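PDB 3T8K: uncharacterized protein from Leptotrichia buccalis, which is of unknown function but has an ankyrin-repeat (alpha-hairpin repeat) fold, a scaffold that in many relatives serves protein-protein recognition. Local coordinates for residues G17-L23 with K56-L61; L78-F83 with L96-L101; A157-V161 with M173-I177; Q142-L148 with Y176-L182; F123-E129 with K166-L170. All coordinates share one frame; numbering follows the deposited sequence.

Interaction 1: G17-L23 with K56-L61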
# COMPACT_ATOMS: atom_id res chain seq x y z
N GLY A 17 8.98 -6.98 10.63
CA GLY A 17 9.00 -7.49 11.99
C GLY A 17 8.44 -6.58 13.06
O GLY A 17 7.87 -5.53 12.79
N THR A 18 8.60 -7.00 14.30
CA THR A 18 8.24 -6.18 15.44
C THR A 18 9.39 -5.22 15.73
O THR A 18 10.48 -5.33 15.15
CB THR A 18 8.01 -7.05 16.68
OG1 THR A 18 9.21 -7.81 16.96
CG2 THR A 18 6.87 -8.01 16.46
N TYR A 19 9.15 -4.30 16.65
CA TYR A 19 10.20 -3.41 17.13
C TYR A 19 11.36 -4.26 17.65
O TYR A 19 12.53 -4.00 17.36
CB TYR A 19 9.65 -2.52 18.24
CG TYR A 19 10.69 -1.62 18.90
CD1 TYR A 19 11.42 -0.71 18.15
CD2 TYR A 19 10.90 -1.66 20.26
CE1 TYR A 19 12.36 0.11 18.74
CE2 TYR A 19 11.83 -0.84 20.87
CZ TYR A 19 12.56 0.04 20.10
OH TYR A 19 13.49 0.86 20.71
N GLU A 20 11.02 -5.29 18.41
CA GLU A 20 12.04 -6.17 18.99
C GLU A 20 12.86 -6.90 17.93
O GLU A 20 14.09 -7.07 18.07
CB GLU A 20 11.41 -7.19 19.94
CG GLU A 20 10.90 -6.59 21.24
CD GLU A 20 9.67 -5.70 21.05
OE1 GLU A 20 8.89 -5.95 20.11
OE2 GLU A 20 9.50 -4.75 21.85
N ASP A 21 12.19 -7.36 16.87
CA ASP A 21 12.87 -8.00 15.75
C ASP A 21 13.85 -7.03 15.11
O ASP A 21 15.00 -7.38 14.79
CB ASP A 21 11.88 -8.43 14.66
CG ASP A 21 11.00 -9.59 15.09
OD1 ASP A 21 11.38 -10.37 15.98
OD2 ASP A 21 9.89 -9.71 14.50
N PHE A 22 13.38 -5.80 14.89
CA PHE A 22 14.20 -4.77 14.27
C PHE A 22 15.42 -4.47 15.12
O PHE A 22 16.52 -4.34 14.59
CB PHE A 22 13.41 -3.48 14.05
CG PHE A 22 14.30 -2.28 13.89
CD1 PHE A 22 14.87 -1.97 12.67
CD2 PHE A 22 14.60 -1.48 14.99
CE1 PHE A 22 15.71 -0.88 12.54
CE2 PHE A 22 15.44 -0.39 14.85
CZ PHE A 22 16.00 -0.09 13.63
N LEU A 23 15.23 -4.35 16.43
CA LEU A 23 16.35 -4.14 17.34
C LEU A 23 17.39 -5.25 17.23
O LEU A 23 18.59 -4.97 17.21
CB LEU A 23 15.88 -4.05 18.79
CG LEU A 23 15.16 -2.79 19.26
CD1 LEU A 23 15.02 -2.82 20.78
CD2 LEU A 23 15.90 -1.53 18.82
N LYS A 56 7.27 2.63 16.87
CA LYS A 56 8.41 2.41 17.76
C LYS A 56 9.74 2.39 17.00
O LYS A 56 10.72 3.00 17.42
CB LYS A 56 8.24 1.11 18.56
CG LYS A 56 7.21 1.19 19.67
CD LYS A 56 7.00 -0.16 20.33
CE LYS A 56 6.00 -0.07 21.47
NZ LYS A 56 5.82 -1.38 22.15
N ILE A 57 9.76 1.68 15.87
CA ILE A 57 10.97 1.62 15.05
C ILE A 57 11.29 2.98 14.45
O ILE A 57 12.45 3.37 14.33
CB ILE A 57 10.84 0.58 13.91
CG1 ILE A 57 10.57 -0.81 14.50
CG2 ILE A 57 12.07 0.58 13.02
CD1 ILE A 57 10.20 -1.86 13.46
N SER A 58 10.25 3.71 14.04
CA SER A 58 10.46 5.02 13.45
C SER A 58 11.09 5.97 14.46
O SER A 58 12.06 6.66 14.15
CB SER A 58 9.14 5.62 12.94
OG SER A 58 8.77 5.04 11.70
N MSE A 59 10.51 6.00 15.66
CA MSE A 59 11.02 6.87 16.72
C MSE A 59 12.44 6.50 17.13
O MSE A 59 13.26 7.37 17.41
CB MSE A 59 10.10 6.81 17.93
CG MSE A 59 8.70 7.33 17.64
SE MSE A 59 8.64 9.27 17.31
CE MSE A 59 9.59 9.41 15.62
N PHE A 60 12.72 5.20 17.16
CA PHE A 60 14.06 4.74 17.50
C PHE A 60 15.08 5.28 16.50
O PHE A 60 16.09 5.86 16.88
CB PHE A 60 14.09 3.21 17.55
CG PHE A 60 15.48 2.64 17.72
CD1 PHE A 60 15.99 2.39 18.98
CD2 PHE A 60 16.27 2.35 16.62
CE1 PHE A 60 17.27 1.86 19.15
CE2 PHE A 60 17.55 1.82 16.77
CZ PHE A 60 18.05 1.58 18.04
N LEU A 61 14.80 5.10 15.21
CA LEU A 61 15.70 5.53 14.15
C LEU A 61 15.83 7.04 14.07
O LEU A 61 16.92 7.56 13.91
CB LEU A 61 15.24 5.00 12.79
CG LEU A 61 15.48 3.50 12.62
CD1 LEU A 61 14.83 2.98 11.35
CD2 LEU A 61 16.97 3.19 12.63
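F22 lies with one ring face on I57. The methyl CG2 of I57 sits over the middle of the ring, 3.6 Å from its centroid. The F22 ring turns its rim to the next helical turn, where CZ meets CD2 of L61 at 3.6 Å. CE2 also touches CD2 of F60, the two planes lying at 76°. Helices 19-28 and 51-63 of this ankyrin-repeat fold run side by side here, their short axes 39° apart. T18 and D21 form a capping box at the start of the first helix. Y19 has its CG anti to the backbone N (chi1 176°), which lays the ring across K56. CB of K56 covers one face, 4.0 Å from the ring centroid, and CG of L23 lies over the opposite face. CD2 of L23 lies over one face of the F60 ring, 3.9 Å from its centroid. Exchanging F22 for alanine would probably open a gap beside I57 CG2 and L61 CD2. NZ of K56 turns to a salt bridge with E52.

Interaction 2: L78-F83 with L96-L101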
# COMPACT_ATOMS: atom_id res chain seq x y z
N LEU A 78 9.47 10.87 2.58
CA LEU A 78 8.96 9.94 3.57
C LEU A 78 7.46 10.13 3.80
O LEU A 78 6.79 9.22 4.28
CB LEU A 78 9.70 10.11 4.90
CG LEU A 78 11.19 9.75 4.82
CD1 LEU A 78 11.79 9.85 6.19
CD2 LEU A 78 11.36 8.35 4.25
N PHE A 79 6.94 11.30 3.45
CA PHE A 79 5.52 11.55 3.70
C PHE A 79 4.59 10.58 2.97
O PHE A 79 3.49 10.30 3.45
CB PHE A 79 5.15 13.00 3.36
CG PHE A 79 5.71 14.00 4.31
CD1 PHE A 79 5.23 14.09 5.61
CD2 PHE A 79 6.72 14.87 3.92
CE1 PHE A 79 5.73 15.03 6.50
CE2 PHE A 79 7.23 15.81 4.80
CZ PHE A 79 6.73 15.89 6.10
N PHE A 80 5.02 10.06 1.82
CA PHE A 80 4.13 9.23 1.03
C PHE A 80 3.79 7.91 1.72
O PHE A 80 2.62 7.61 1.93
CB PHE A 80 4.66 8.98 -0.38
CG PHE A 80 3.64 8.34 -1.31
CD1 PHE A 80 2.55 9.07 -1.77
CD2 PHE A 80 3.80 7.02 -1.73
CE1 PHE A 80 1.62 8.48 -2.63
CE2 PHE A 80 2.88 6.44 -2.59
CZ PHE A 80 1.79 7.16 -3.04
N PRO A 81 4.81 7.11 2.07
CA PRO A 81 4.46 5.87 2.76
C PRO A 81 3.82 6.14 4.12
O PRO A 81 3.00 5.34 4.56
CB PRO A 81 5.81 5.14 2.91
CG PRO A 81 6.85 6.19 2.70
CD PRO A 81 6.25 7.17 1.74
N LEU A 82 4.20 7.25 4.76
CA LEU A 82 3.57 7.64 6.02
C LEU A 82 2.06 7.75 5.86
O LEU A 82 1.29 7.15 6.61
CB LEU A 82 4.11 8.99 6.49
CG LEU A 82 3.39 9.59 7.71
CD1 LEU A 82 3.61 8.72 8.93
CD2 LEU A 82 3.91 10.99 7.97
N PHE A 83 1.64 8.52 4.86
CA PHE A 83 0.21 8.76 4.65
C PHE A 83 -0.52 7.59 3.99
O PHE A 83 -1.70 7.34 4.29
CB PHE A 83 0.00 10.08 3.89
CG PHE A 83 0.42 11.29 4.67
CD1 PHE A 83 -0.00 11.44 5.99
CD2 PHE A 83 1.24 12.26 4.11
CE1 PHE A 83 0.38 12.55 6.74
CE2 PHE A 83 1.63 13.37 4.84
CZ PHE A 83 1.20 13.52 6.16
N LEU A 96 4.38 11.50 13.86
CA LEU A 96 5.46 11.31 12.90
C LEU A 96 5.50 12.45 11.86
O LEU A 96 6.58 12.92 11.50
CB LEU A 96 5.35 9.95 12.20
CG LEU A 96 5.66 8.73 13.07
CD1 LEU A 96 5.39 7.42 12.32
CD2 LEU A 96 7.10 8.77 13.53
N CYS A 97 4.33 12.87 11.38
CA CYS A 97 4.28 14.02 10.48
C CYS A 97 4.88 15.27 11.14
O CYS A 97 5.68 15.97 10.54
CB CYS A 97 2.85 14.31 9.99
SG CYS A 97 2.70 15.74 8.85
N LYS A 98 4.47 15.55 12.38
CA LYS A 98 5.02 16.69 13.10
C LYS A 98 6.55 16.64 13.16
O LYS A 98 7.23 17.64 12.95
CB LYS A 98 4.45 16.74 14.52
CG LYS A 98 5.02 17.85 15.39
CD LYS A 98 4.18 18.04 16.65
CE LYS A 98 4.83 17.43 17.87
NZ LYS A 98 5.70 18.42 18.58
N ILE A 99 7.08 15.47 13.48
CA ILE A 99 8.52 15.32 13.64
C ILE A 99 9.25 15.47 12.30
O ILE A 99 10.30 16.10 12.22
CB ILE A 99 8.87 13.97 14.29
CG1 ILE A 99 8.39 13.96 15.74
CG2 ILE A 99 10.37 13.71 14.23
CD1 ILE A 99 8.46 12.60 16.37
N PHE A 100 8.68 14.89 11.24
CA PHE A 100 9.28 15.02 9.92
C PHE A 100 9.36 16.49 9.51
O PHE A 100 10.36 16.93 8.94
CB PHE A 100 8.51 14.24 8.86
CG PHE A 100 8.62 12.75 9.00
CD1 PHE A 100 9.53 12.17 9.86
CD2 PHE A 100 7.82 11.92 8.24
CE1 PHE A 100 9.64 10.79 9.97
CE2 PHE A 100 7.92 10.54 8.34
CZ PHE A 100 8.82 9.98 9.22
N LEU A 101 8.29 17.25 9.78
CA LEU A 101 8.27 18.66 9.44
C LEU A 101 9.31 19.44 10.25
O LEU A 101 10.01 20.29 9.71
CB LEU A 101 6.88 19.26 9.66
CG LEU A 101 5.80 18.78 8.69
CD1 LEU A 101 4.42 19.35 9.04
CD2 LEU A 101 6.16 19.15 7.26
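L96 meets L82 first: CB of L96 lies 3.9 Å from CD1 of L82. Next in sequence, C97 brings its sulfur to two phenylalanines. SG is anti to the backbone N (chi1 180°) and approaches the edge of the F83 ring, 3.8 Å from CZ. It also comes obliquely to the F79 ring, 3.9 Å from CE1. Both are cysteine sulfur-aromatic contacts. CD2 of L82 packs on the backbone and CB of C97. The two helices, 79-85 and 90-102, are antiparallel, their short axes 172° apart and 11.1 Å from each other. This is the helical hairpin from which the ankyrin-type fold is built, and the contact lies deep in the chain. F100 then points its ring edge at the face of F79 in a T-shaped pair, centroids 5.9 Å apart and planes at 75°. CD1 of L78 covers one F100 face, and the carbonyl O of L96 lies over the opposite one. L101 ends the walk with CD2 at 3.5 Å from CZ of F79. Beyond the hairpin, L135 of helix 129-140 touches both F83 and C97. On another side, I62 of helix 51-63 packs against F100.

Interaction 3: A157-V161 with M173-I177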
# COMPACT_ATOMS: atom_id res chain seq x y z
N ALA A 157 -6.00 18.54 -6.20
CA ALA A 157 -6.27 18.09 -4.85
C ALA A 157 -7.59 18.67 -4.35
O ALA A 157 -8.36 17.99 -3.68
CB ALA A 157 -5.11 18.48 -3.92
N LEU A 158 -7.85 19.94 -4.66
CA LEU A 158 -9.09 20.56 -4.23
C LEU A 158 -10.28 19.80 -4.82
O LEU A 158 -11.22 19.45 -4.10
CB LEU A 158 -9.14 22.04 -4.64
CG LEU A 158 -10.45 22.77 -4.28
CD1 LEU A 158 -10.63 22.89 -2.78
CD2 LEU A 158 -10.53 24.14 -4.94
N GLU A 159 -10.23 19.53 -6.11
CA GLU A 159 -11.30 18.81 -6.78
C GLU A 159 -11.60 17.45 -6.14
O GLU A 159 -12.77 17.06 -6.01
CB GLU A 159 -11.01 18.69 -8.28
CG GLU A 159 -11.17 20.02 -9.03
CD GLU A 159 -10.41 20.11 -10.35
OE1 GLU A 159 -10.49 21.18 -10.99
OE2 GLU A 159 -9.74 19.12 -10.75
N PHE A 160 -10.55 16.75 -5.71
CA PHE A 160 -10.68 15.45 -5.04
C PHE A 160 -11.38 15.56 -3.70
O PHE A 160 -12.27 14.78 -3.37
CB PHE A 160 -9.29 14.81 -4.84
CG PHE A 160 -9.32 13.49 -4.11
CD1 PHE A 160 -9.89 12.36 -4.68
CD2 PHE A 160 -8.73 13.36 -2.85
CE1 PHE A 160 -9.90 11.14 -4.01
CE2 PHE A 160 -8.73 12.16 -2.17
CZ PHE A 160 -9.31 11.03 -2.75
N VAL A 161 -10.95 16.53 -2.89
CA VAL A 161 -11.50 16.69 -1.56
C VAL A 161 -12.97 17.10 -1.63
O VAL A 161 -13.78 16.67 -0.81
CB VAL A 161 -10.67 17.70 -0.74
CG1 VAL A 161 -11.34 18.00 0.60
CG2 VAL A 161 -9.25 17.15 -0.52
N MSE A 173 -8.88 23.86 3.11
CA MSE A 173 -8.19 24.04 1.84
C MSE A 173 -8.63 25.32 1.15
O MSE A 173 -7.81 26.03 0.57
CB MSE A 173 -8.45 22.86 0.90
CG MSE A 173 -7.55 21.66 1.10
SE MSE A 173 -7.90 20.43 -0.37
CE MSE A 173 -7.13 21.43 -1.82
N GLU A 174 -9.93 25.61 1.19
CA GLU A 174 -10.43 26.85 0.61
C GLU A 174 -9.81 28.05 1.34
O GLU A 174 -9.45 29.05 0.71
CB GLU A 174 -11.97 26.90 0.64
CG GLU A 174 -12.61 26.00 -0.41
CD GLU A 174 -14.09 25.77 -0.15
OE1 GLU A 174 -14.63 26.31 0.84
OE2 GLU A 174 -14.72 25.03 -0.94
N ASP A 175 -9.66 27.93 2.65
CA ASP A 175 -9.05 29.01 3.43
C ASP A 175 -7.59 29.21 3.03
O ASP A 175 -7.09 30.33 2.97
CB ASP A 175 -9.11 28.72 4.94
CG ASP A 175 -10.51 28.89 5.53
OD1 ASP A 175 -11.43 29.39 4.84
OD2 ASP A 175 -10.68 28.51 6.71
N TYR A 176 -6.90 28.10 2.78
CA TYR A 176 -5.47 28.12 2.43
C TYR A 176 -5.31 28.79 1.08
O TYR A 176 -4.45 29.64 0.88
CB TYR A 176 -4.94 26.69 2.38
CG TYR A 176 -3.45 26.55 2.13
CD1 TYR A 176 -2.57 26.36 3.19
CD2 TYR A 176 -2.93 26.57 0.84
CE1 TYR A 176 -1.21 26.22 2.98
CE2 TYR A 176 -1.57 26.44 0.62
CZ TYR A 176 -0.71 26.26 1.69
OH TYR A 176 0.64 26.11 1.50
N ILE A 177 -6.16 28.40 0.14
CA ILE A 177 -6.15 28.99 -1.19
C ILE A 177 -6.42 30.50 -1.17
O ILE A 177 -5.80 31.26 -1.92
CB ILE A 177 -7.13 28.25 -2.13
CG1 ILE A 177 -6.54 26.88 -2.50
CG2 ILE A 177 -7.43 29.07 -3.37
CD1 ILE A 177 -7.55 25.85 -2.91
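M173, a selenomethionine, and L158 meet through two different torsions. M173 sets CG beside its backbone N (chi1 -84°), then bends at chi3 (70°), which turns its methyl CE onto the backbone of L158. L158 has CG anti to the backbone N, which sends CD2 toward I177, while CD1 stays beside CE of M173. CE of M173 rests 3.5 Å from CB of L158. It also presses close on the CA of L158 and lies 4.1 Å from CB of A157. The selenium itself faces V161, 3.6 Å from CG2. One turn further along the second helix, CD1 of I177 reaches CD2 of L158 at 4.0 Å. CG of E174, an exposed residue, borders the other L158 methyl, CD1. No hydrogen bond crosses between the segments; the contact is apolar. L147 of the loop before helix 157-162 and F140 of helix 129-140 also pack on M173. Helices 157-162 and 167-180 run antiparallel, at 155°, and form the last helical hairpin of the ankyrin-type stack.

Interaction 4: Q142-L148 with Y176-L182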
# COMPACT_ATOMS: atom_id res chain seq x y z
N GLN A 142 2.01 24.80 6.45
CA GLN A 142 3.17 24.83 5.58
C GLN A 142 2.87 25.62 4.30
O GLN A 142 1.88 25.36 3.62
CB GLN A 142 3.62 23.41 5.23
CG GLN A 142 3.75 22.49 6.43
CD GLN A 142 4.67 23.05 7.50
OE1 GLN A 142 5.77 23.52 7.21
NE2 GLN A 142 4.23 23.01 8.75
N SER A 143 3.75 26.57 3.98
CA SER A 143 3.66 27.32 2.74
C SER A 143 4.02 26.44 1.57
O SER A 143 4.88 25.57 1.68
CB SER A 143 4.64 28.50 2.80
OG SER A 143 4.68 29.21 1.57
N GLY A 144 3.37 26.65 0.43
CA GLY A 144 3.76 25.94 -0.78
C GLY A 144 3.00 24.68 -1.15
O GLY A 144 3.40 23.96 -2.07
N LEU A 145 1.90 24.39 -0.47
CA LEU A 145 1.08 23.24 -0.86
C LEU A 145 0.54 23.43 -2.28
O LEU A 145 0.09 24.52 -2.65
CB LEU A 145 -0.06 23.00 0.12
CG LEU A 145 0.36 22.74 1.58
CD1 LEU A 145 -0.87 22.60 2.48
CD2 LEU A 145 1.25 21.52 1.67
N GLN A 146 0.59 22.37 -3.08
CA GLN A 146 0.20 22.45 -4.48
C GLN A 146 -1.22 21.92 -4.64
O GLN A 146 -1.44 20.80 -5.11
CB GLN A 146 1.19 21.67 -5.35
CG GLN A 146 2.62 22.18 -5.22
CD GLN A 146 3.57 21.53 -6.21
OE1 GLN A 146 3.45 21.72 -7.42
NE2 GLN A 146 4.52 20.76 -5.69
N LEU A 147 -2.19 22.73 -4.23
CA LEU A 147 -3.58 22.30 -4.16
C LEU A 147 -4.38 22.44 -5.46
O LEU A 147 -5.47 21.88 -5.57
CB LEU A 147 -4.31 23.04 -3.03
CG LEU A 147 -3.73 23.02 -1.61
CD1 LEU A 147 -4.69 23.71 -0.65
CD2 LEU A 147 -3.44 21.60 -1.14
N LEU A 148 -3.84 23.17 -6.43
CA LEU A 148 -4.56 23.48 -7.67
C LEU A 148 -3.80 23.01 -8.89
O LEU A 148 -3.95 23.55 -9.99
CB LEU A 148 -4.82 24.98 -7.78
CG LEU A 148 -5.73 25.51 -6.68
CD1 LEU A 148 -5.83 27.04 -6.75
CD2 LEU A 148 -7.09 24.85 -6.78
N TYR A 176 -6.90 28.10 2.78
CA TYR A 176 -5.47 28.12 2.43
C TYR A 176 -5.31 28.79 1.08
O TYR A 176 -4.45 29.64 0.88
CB TYR A 176 -4.94 26.69 2.38
CG TYR A 176 -3.45 26.55 2.13
CD1 TYR A 176 -2.57 26.36 3.19
CD2 TYR A 176 -2.93 26.57 0.84
CE1 TYR A 176 -1.21 26.22 2.98
CE2 TYR A 176 -1.57 26.44 0.62
CZ TYR A 176 -0.71 26.26 1.69
OH TYR A 176 0.64 26.11 1.50
N ILE A 177 -6.16 28.40 0.14
CA ILE A 177 -6.15 28.99 -1.19
C ILE A 177 -6.42 30.50 -1.17
O ILE A 177 -5.80 31.26 -1.92
CB ILE A 177 -7.13 28.25 -2.13
CG1 ILE A 177 -6.54 26.88 -2.50
CG2 ILE A 177 -7.43 29.07 -3.37
CD1 ILE A 177 -7.55 25.85 -2.91
N LYS A 178 -7.32 30.95 -0.31
CA LYS A 178 -7.64 32.37 -0.23
C LYS A 178 -6.51 33.12 0.47
O LYS A 178 -6.15 34.23 0.09
CB LYS A 178 -8.97 32.59 0.51
CG LYS A 178 -9.45 34.05 0.53
CD LYS A 178 -10.83 34.12 1.18
CE LYS A 178 -11.19 35.56 1.57
NZ LYS A 178 -11.27 36.46 0.39
N LYS A 179 -5.95 32.50 1.51
CA LYS A 179 -4.83 33.12 2.21
C LYS A 179 -3.68 33.39 1.25
O LYS A 179 -3.20 34.52 1.15
CB LYS A 179 -4.38 32.22 3.37
CG LYS A 179 -3.04 32.63 4.01
CD LYS A 179 -2.69 31.70 5.17
CE LYS A 179 -1.36 32.10 5.84
NZ LYS A 179 -1.12 31.28 7.07
N TYR A 180 -3.26 32.36 0.53
CA TYR A 180 -2.10 32.48 -0.34
C TYR A 180 -2.44 32.97 -1.75
O TYR A 180 -1.54 33.14 -2.58
CB TYR A 180 -1.32 31.16 -0.40
CG TYR A 180 -0.64 30.82 0.90
CD1 TYR A 180 0.49 31.51 1.31
CD2 TYR A 180 -1.12 29.81 1.72
CE1 TYR A 180 1.12 31.21 2.50
CE2 TYR A 180 -0.49 29.49 2.92
CZ TYR A 180 0.63 30.19 3.30
OH TYR A 180 1.26 29.88 4.49
N ASN A 181 -3.72 33.22 -2.00
CA ASN A 181 -4.19 33.76 -3.27
C ASN A 181 -3.84 32.84 -4.44
O ASN A 181 -3.41 33.30 -5.49
CB ASN A 181 -3.63 35.17 -3.51
CG ASN A 181 -4.49 36.00 -4.46
OD1 ASN A 181 -5.72 35.89 -4.47
ND2 ASN A 181 -3.85 36.85 -5.26
N LEU A 182 -4.03 31.54 -4.24
CA LEU A 182 -3.68 30.56 -5.27
C LEU A 182 -4.72 30.51 -6.39
O LEU A 182 -5.93 30.63 -6.14
CB LEU A 182 -3.50 29.17 -4.66
CG LEU A 182 -2.50 29.08 -3.51
CD1 LEU A 182 -2.40 27.66 -3.00
CD2 LEU A 182 -1.14 29.60 -3.94
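Y176 drives its hydroxyl into the backbone of the loop at 142-145. OH donates to the carbonyl O of Q142 at 2.6 Å, in the carbonyl plane and on a lone pair. The same OH accepts from the backbone N of L145 at 2.9 Å, a nearly straight bond of 163°. The hydroxyl thus satisfies one carbonyl and one amide. The tyrosine CG is anti to its own N (chi1 -175°), which extends the ring toward the loop. CD1 of L145 lies over one ring face, 4.0 Å from the centroid, and CD1 of L147 approaches CD2 of the ring obliquely at 3.7 Å. A phenylalanine in place of Y176 would probably leave Q142 O and L145 N without this shared partner. G144 has a positive phi (97°), a backbone shape that calls for glycine. Further along, L148 and I177 meet tip to tip, and CD1 of L148 packs on CB of L182 at 3.8 Å. The helix closes in a Schellman motif: L182 N bonds to I177 O, and N181 is its C-prime residue. The contact ties the long loop after helix 129-140 to the C-terminal helix of the ankyrin-type stack.

Interaction 5: F123-E129 with K166-L170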
# COMPACT_ATOMS: atom_id res chain seq x y z
N PHE A 123 -7.35 11.77 2.98
CA PHE A 123 -8.74 12.11 2.73
C PHE A 123 -9.56 10.84 2.51
O PHE A 123 -10.79 10.89 2.38
CB PHE A 123 -8.85 13.08 1.56
CG PHE A 123 -8.01 14.31 1.74
CD1 PHE A 123 -8.24 15.18 2.80
CD2 PHE A 123 -6.96 14.58 0.88
CE1 PHE A 123 -7.44 16.29 2.98
CE2 PHE A 123 -6.15 15.69 1.06
CZ PHE A 123 -6.40 16.56 2.11
N ASN A 124 -8.88 9.70 2.51
CA ASN A 124 -9.54 8.40 2.42
C ASN A 124 -9.72 7.76 3.79
O ASN A 124 -10.36 6.72 3.91
CB ASN A 124 -8.72 7.45 1.55
CG ASN A 124 -8.87 7.75 0.08
OD1 ASN A 124 -9.96 8.08 -0.39
ND2 ASN A 124 -7.77 7.64 -0.65
N TYR A 125 -9.12 8.36 4.80
CA TYR A 125 -9.12 7.77 6.13
C TYR A 125 -10.53 7.61 6.67
O TYR A 125 -11.36 8.51 6.58
CB TYR A 125 -8.30 8.62 7.11
CG TYR A 125 -6.79 8.53 6.93
CD1 TYR A 125 -6.21 7.70 5.97
CD2 TYR A 125 -5.95 9.28 7.74
CE1 TYR A 125 -4.81 7.63 5.83
CE2 TYR A 125 -4.58 9.23 7.60
CZ TYR A 125 -4.02 8.40 6.65
OH TYR A 125 -2.65 8.37 6.54
N PHE A 126 -10.79 6.43 7.23
CA PHE A 126 -12.04 6.19 7.92
C PHE A 126 -11.88 6.56 9.39
O PHE A 126 -11.87 5.70 10.26
CB PHE A 126 -12.48 4.73 7.80
CG PHE A 126 -13.85 4.47 8.35
CD1 PHE A 126 -14.98 4.79 7.62
CD2 PHE A 126 -14.01 3.90 9.61
CE1 PHE A 126 -16.25 4.56 8.13
CE2 PHE A 126 -15.28 3.66 10.12
CZ PHE A 126 -16.40 3.99 9.37
N VAL A 127 -11.71 7.85 9.65
CA VAL A 127 -11.72 8.35 11.02
C VAL A 127 -12.43 9.70 11.04
O VAL A 127 -12.38 10.46 10.07
CB VAL A 127 -10.30 8.52 11.59
CG1 VAL A 127 -9.52 7.23 11.48
CG2 VAL A 127 -9.58 9.64 10.87
N ASP A 128 -13.11 9.98 12.15
CA ASP A 128 -13.82 11.24 12.29
C ASP A 128 -12.86 12.41 12.11
O ASP A 128 -11.76 12.43 12.67
CB ASP A 128 -14.52 11.32 13.64
CG ASP A 128 -15.58 12.40 13.68
OD1 ASP A 128 -16.74 12.11 13.32
OD2 ASP A 128 -15.24 13.55 14.05
N GLU A 129 -13.28 13.40 11.33
CA GLU A 129 -12.43 14.54 11.03
C GLU A 129 -11.99 15.31 12.27
O GLU A 129 -10.92 15.93 12.27
CB GLU A 129 -13.13 15.48 10.05
CG GLU A 129 -12.96 15.07 8.61
CD GLU A 129 -13.33 16.20 7.67
OE1 GLU A 129 -14.49 16.66 7.71
OE2 GLU A 129 -12.44 16.64 6.92
N LYS A 166 -15.57 15.14 3.43
CA LYS A 166 -14.62 15.73 4.37
C LYS A 166 -14.77 17.25 4.40
O LYS A 166 -13.89 17.97 3.94
CB LYS A 166 -13.19 15.39 3.95
CG LYS A 166 -12.90 13.91 3.82
CD LYS A 166 -13.01 13.22 5.16
CE LYS A 166 -12.42 11.81 5.13
NZ LYS A 166 -12.15 11.37 6.52
N PRO A 167 -15.89 17.74 4.94
CA PRO A 167 -16.18 19.18 4.91
C PRO A 167 -15.12 20.02 5.62
O PRO A 167 -14.86 21.16 5.22
CB PRO A 167 -17.53 19.29 5.63
CG PRO A 167 -17.62 18.04 6.46
CD PRO A 167 -16.96 16.99 5.62
N ILE A 168 -14.52 19.48 6.68
CA ILE A 168 -13.51 20.23 7.42
C ILE A 168 -12.26 20.43 6.57
O ILE A 168 -11.73 21.54 6.48
CB ILE A 168 -13.16 19.56 8.77
CG1 ILE A 168 -14.41 19.41 9.64
CG2 ILE A 168 -12.10 20.37 9.50
CD1 ILE A 168 -14.13 18.87 11.03
N ALA A 169 -11.79 19.36 5.95
CA ALA A 169 -10.64 19.47 5.06
C ALA A 169 -10.94 20.45 3.92
O ALA A 169 -10.07 21.21 3.50
CB ALA A 169 -10.26 18.10 4.50
N LEU A 170 -12.17 20.43 3.43
CA LEU A 170 -12.53 21.27 2.29
C LEU A 170 -12.46 22.73 2.68
O LEU A 170 -11.91 23.56 1.96
CB LEU A 170 -13.94 20.93 1.77
CG LEU A 170 -14.38 21.83 0.62
CD1 LEU A 170 -13.48 21.60 -0.59
CD2 LEU A 170 -15.84 21.59 0.26
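E129 holds the start of helix 167-180 through hydrogen bonds. Its OE1 accepts from the backbone N of I168 at 3.0 Å, and its OE2 from the backbone N of A169 at 3.0 Å. Both amides come from the syn side, 21° and 25° out of the carboxylate plane. OE2 also bonds the Y136 hydroxyl. Three bonds grip the carboxylate and probably limit its rotation; the helix end would probably favour its negative charge. K166 adds a third bond across the contact, again donated from 166-170: NZ to the carbonyl O of Y125 at 3.0 Å, in the carbonyl plane. Its chain bends at chi2 (-65°), with CE 3.3 Å from F123 O. Among apolar contacts, CE1 of F123 meets CB of A169 at 3.7 Å, and CD1 of I168 lies 3.7 Å from CB of E129. The site is an N-terminal helix end whose first-turn amides are taken by a glutamate from the start of helix 129-140, tying the two helices together in the ankyrin-type stack.

In the fold
From the N terminus, interaction 1 closes first, joining helix 19-28 to helix 51-63 across 32 residues. Interaction 2 follows in series and closes the short hairpin of helices 79-85 and 90-102. The two touch where M59 packs on L96 and I99. The other three gather at the C-terminal end and all use helix 167-180. Interaction 5 opens first, at 123-129, and crosses both interactions 3 and 4. Interaction 4 opens before interaction 3, and both end on the same stretch of helix 167-180, sharing Y176 and I177. Y125 OH probably bonds to F83 O, linking interactions 5 and 2. Interactions 1 and 3 lie on opposite sides of the chain's centre, about 36 Å apart between centres.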